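Local coordinates for serine protease inhibitor 2 (Anopheles gambiae, PDB 3PZF), which inhibits the clip-domain serine proteases CLIPB9, CLIPB10 and CLIPB4 and so restrains phenoloxidase activation and melanization in mosquito hemolymph, at residues Q218-Y224 against E277-V283. Residues are numbered along the deposited sequence; the frame is centred on the assembly and turned at random.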
loop_
_atom_site.group_PDB
_atom_site.type_symbol
_atom_site.label_atom_id
_atom_site.label_comp_id
_atom_site.label_asym_id
_atom_site.label_seq_id
_atom_site.Cartn_x
_atom_site.Cartn_y
_atom_site.Cartn_z
ATOM N N GLN A 218 7.819 24.643 3.403
ATOM C CA GLN A 218 8.035 25.480 2.225
ATOM C C GLN A 218 6.789 26.245 1.833
ATOM O O GLN A 218 5.696 25.915 2.282
ATOM C CB GLN A 218 8.450 24.618 1.024
ATOM C CG GLN A 218 7.328 23.766 0.449
ATOM C CD GLN A 218 7.817 23.068 -0.803
ATOM O OE1 GLN A 218 8.052 23.721 -1.799
ATOM N NE2 GLN A 218 8.076 21.772 -0.719
ATOM N N ASN A 219 6.975 27.247 0.971
ATOM C CA ASN A 219 5.882 27.902 0.256
ATOM C C ASN A 219 5.866 27.378 -1.166
ATOM O O ASN A 219 6.902 27.361 -1.832
ATOM C CB ASN A 219 6.135 29.401 0.163
ATOM C CG ASN A 219 6.114 30.063 1.501
ATOM O OD1 ASN A 219 5.088 30.028 2.183
ATOM N ND2 ASN A 219 7.239 30.684 1.895
ATOM N N GLY A 220 4.701 26.981 -1.655
ATOM C CA GLY A 220 4.616 26.584 -3.045
ATOM C C GLY A 220 3.216 26.637 -3.597
ATOM O O GLY A 220 2.273 27.005 -2.908
ATOM N N GLN A 221 3.103 26.282 -4.870
ATOM C CA GLN A 221 1.815 26.184 -5.542
ATOM C C GLN A 221 1.439 24.716 -5.577
ATOM O O GLN A 221 2.119 23.916 -6.234
ATOM C CB GLN A 221 1.942 26.713 -6.968
ATOM C CG GLN A 221 2.464 28.152 -7.044
ATOM C CD GLN A 221 1.390 29.212 -6.788
ATOM O OE1 GLN A 221 1.639 30.411 -6.956
ATOM N NE2 GLN A 221 0.195 28.779 -6.389
ATOM N N PHE A 222 0.380 24.346 -4.861
ATOM C CA PHE A 222 -0.028 22.940 -4.783
ATOM C C PHE A 222 -1.548 22.809 -4.857
ATOM O O PHE A 222 -2.272 23.657 -4.375
ATOM C CB PHE A 222 0.407 22.310 -3.460
ATOM C CG PHE A 222 1.885 22.446 -3.164
ATOM C CD1 PHE A 222 2.807 21.598 -3.790
ATOM C CD2 PHE A 222 2.345 23.388 -2.250
ATOM C CE1 PHE A 222 4.178 21.711 -3.524
ATOM C CE2 PHE A 222 3.701 23.518 -1.985
ATOM C CZ PHE A 222 4.619 22.671 -2.612
ATOM N N TYR A 223 -2.024 21.704 -5.407
ATOM C CA TYR A 223 -3.439 21.371 -5.275
ATOM C C TYR A 223 -3.763 21.181 -3.803
ATOM O O TYR A 223 -3.065 20.453 -3.070
ATOM C CB TYR A 223 -3.797 20.130 -6.080
ATOM C CG TYR A 223 -3.892 20.396 -7.563
ATOM C CD1 TYR A 223 -5.120 20.658 -8.154
ATOM C CD2 TYR A 223 -2.760 20.393 -8.369
ATOM C CE1 TYR A 223 -5.222 20.905 -9.506
ATOM C CE2 TYR A 223 -2.852 20.638 -9.732
ATOM C CZ TYR A 223 -4.087 20.910 -10.285
ATOM O OH TYR A 223 -4.198 21.137 -11.632
ATOM N N TYR A 224 -4.854 21.815 -3.391
ATOM C CA TYR A 224 -5.179 21.957 -1.985
ATOM C C TYR A 224 -6.672 22.228 -1.843
ATOM O O TYR A 224 -7.302 22.856 -2.718
ATOM C CB TYR A 224 -4.380 23.135 -1.413
ATOM C CG TYR A 224 -4.904 23.590 -0.082
ATOM C CD1 TYR A 224 -4.534 22.948 1.090
ATOM C CD2 TYR A 224 -5.807 24.645 -0.004
ATOM C CE1 TYR A 224 -5.039 23.349 2.302
ATOM C CE2 TYR A 224 -6.319 25.055 1.203
ATOM C CZ TYR A 224 -5.923 24.415 2.352
ATOM O OH TYR A 224 -6.453 24.823 3.548
ATOM N N GLU A 277 -7.871 22.602 -5.873
ATOM C CA GLU A 277 -7.321 23.352 -6.984
ATOM C C GLU A 277 -5.985 23.958 -6.578
ATOM O O GLU A 277 -5.652 24.020 -5.400
ATOM C CB GLU A 277 -8.304 24.451 -7.439
ATOM C CG GLU A 277 -8.707 25.409 -6.341
ATOM C CD GLU A 277 -9.789 26.396 -6.800
ATOM O OE1 GLU A 277 -10.123 26.398 -8.010
ATOM O OE2 GLU A 277 -10.306 27.156 -5.950
ATOM N N GLU A 278 -5.202 24.376 -7.562
ATOM C CA GLU A 278 -3.896 24.966 -7.267
ATOM C C GLU A 278 -4.027 26.245 -6.460
ATOM O O GLU A 278 -4.691 27.216 -6.875
ATOM C CB GLU A 278 -3.130 25.279 -8.550
ATOM C CG GLU A 278 -2.508 24.086 -9.225
ATOM C CD GLU A 278 -1.346 24.483 -10.114
ATOM O OE1 GLU A 278 -0.870 25.639 -9.994
ATOM O OE2 GLU A 278 -0.910 23.643 -10.931
ATOM N N ASN A 279 -3.347 26.257 -5.319
ATOM C CA ASN A 279 -3.353 27.404 -4.407
ATOM C C ASN A 279 -1.911 27.704 -3.959
ATOM O O ASN A 279 -1.046 26.820 -3.997
ATOM C CB ASN A 279 -4.142 27.058 -3.137
ATOM C CG ASN A 279 -5.644 27.153 -3.312
ATOM O OD1 ASN A 279 -6.334 26.156 -3.610
ATOM N ND2 ASN A 279 -6.174 28.342 -3.062
ATOM N N GLU A 280 -1.648 28.927 -3.505
ATOM C CA GLU A 280 -0.409 29.181 -2.775
ATOM C C GLU A 280 -0.591 28.567 -1.397
ATOM O O GLU A 280 -1.578 28.862 -0.733
ATOM C CB GLU A 280 -0.172 30.683 -2.652
ATOM C CG GLU A 280 0.707 31.244 -3.743
ATOM C CD GLU A 280 2.159 30.843 -3.553
ATOM O OE1 GLU A 280 2.605 30.752 -2.384
ATOM O OE2 GLU A 280 2.853 30.611 -4.567
ATOM N N VAL A 281 0.333 27.705 -0.958
ATOM C CA VAL A 281 0.166 27.050 0.332
ATOM C C VAL A 281 1.489 27.047 1.062
ATOM O O VAL A 281 2.522 26.783 0.460
ATOM C CB VAL A 281 -0.264 25.580 0.194
ATOM C CG1 VAL A 281 -0.642 24.973 1.578
ATOM C CG2 VAL A 281 -1.417 25.449 -0.805
ATOM N N ASN A 282 1.448 27.352 2.349
ATOM C CA ASN A 282 2.619 27.137 3.204
ATOM C C ASN A 282 2.458 25.791 3.885
ATOM O O ASN A 282 1.505 25.591 4.647
ATOM C CB ASN A 282 2.784 28.229 4.258
ATOM C CG ASN A 282 4.085 28.050 5.041
ATOM O OD1 ASN A 282 4.155 27.241 5.957
ATOM N ND2 ASN A 282 5.119 28.783 4.648
ATOM N N VAL A 283 3.368 24.866 3.573
ATOM C CA VAL A 283 3.257 23.474 3.965
ATOM C C VAL A 283 4.297 23.171 5.018
ATOM O O VAL A 283 5.487 23.415 4.796
ATOM C CB VAL A 283 3.566 22.529 2.767
ATOM C CG1 VAL A 283 3.599 21.058 3.212
ATOM C CG2 VAL A 283 2.538 22.738 1.642
#
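Residues Gln218-Tyr224 and Glu277-Val283 pair as antiparallel strands whose short axes run 135° apart, with eight backbone hydrogen bonds in four reciprocal pairs, among them Val281 N to Gly220 O (2.8 Å) and Gly220 N to Val281 O. On the face carrying Asn219, Gln221 and Tyr223, Asn282 ND2 donates to Asn219 OD1 at 2.8 Å. The acceptor lies close to the Asn282 amide plane, but the donor sits well above the Asn219 carbonyl plane, the two amides being turned 65° apart. Gln221 and Glu280 both bend at chi2, bringing Gln221 OE1 to 2.7 Å from Glu280 OE2. Farther along, Glu278 CG lies over one face of the Tyr223 ring, 3.8 Å from its centroid, a CH-pi contact displaced toward the CE2 rim. On the other face Phe222, Val281, Val283 and Tyr224 form an apolar patch: Val281 CB meets the Phe222 ring at its CD2 edge, and Val283 CG2 lies 3.9 Å from Phe222 CE2. Val281 CG2, anti to its own carbonyl carbon, reaches the other way to Tyr224 CB (3.8 Å). Phe222 and Val283 also touch Leu235 of strand 232-238, while Tyr224 OH bonds to Gln233. Here serpin beta-sheet C pairs s3C with s2C; Glu280 and Asn282 bond by backbone to strand 366-369, s1C, after the reactive loop. That patch is buried; the face of Asn219, Gln221, Glu278 and Glu280, largely solvent-facing, is tied by the Asn282-Asn219 bond.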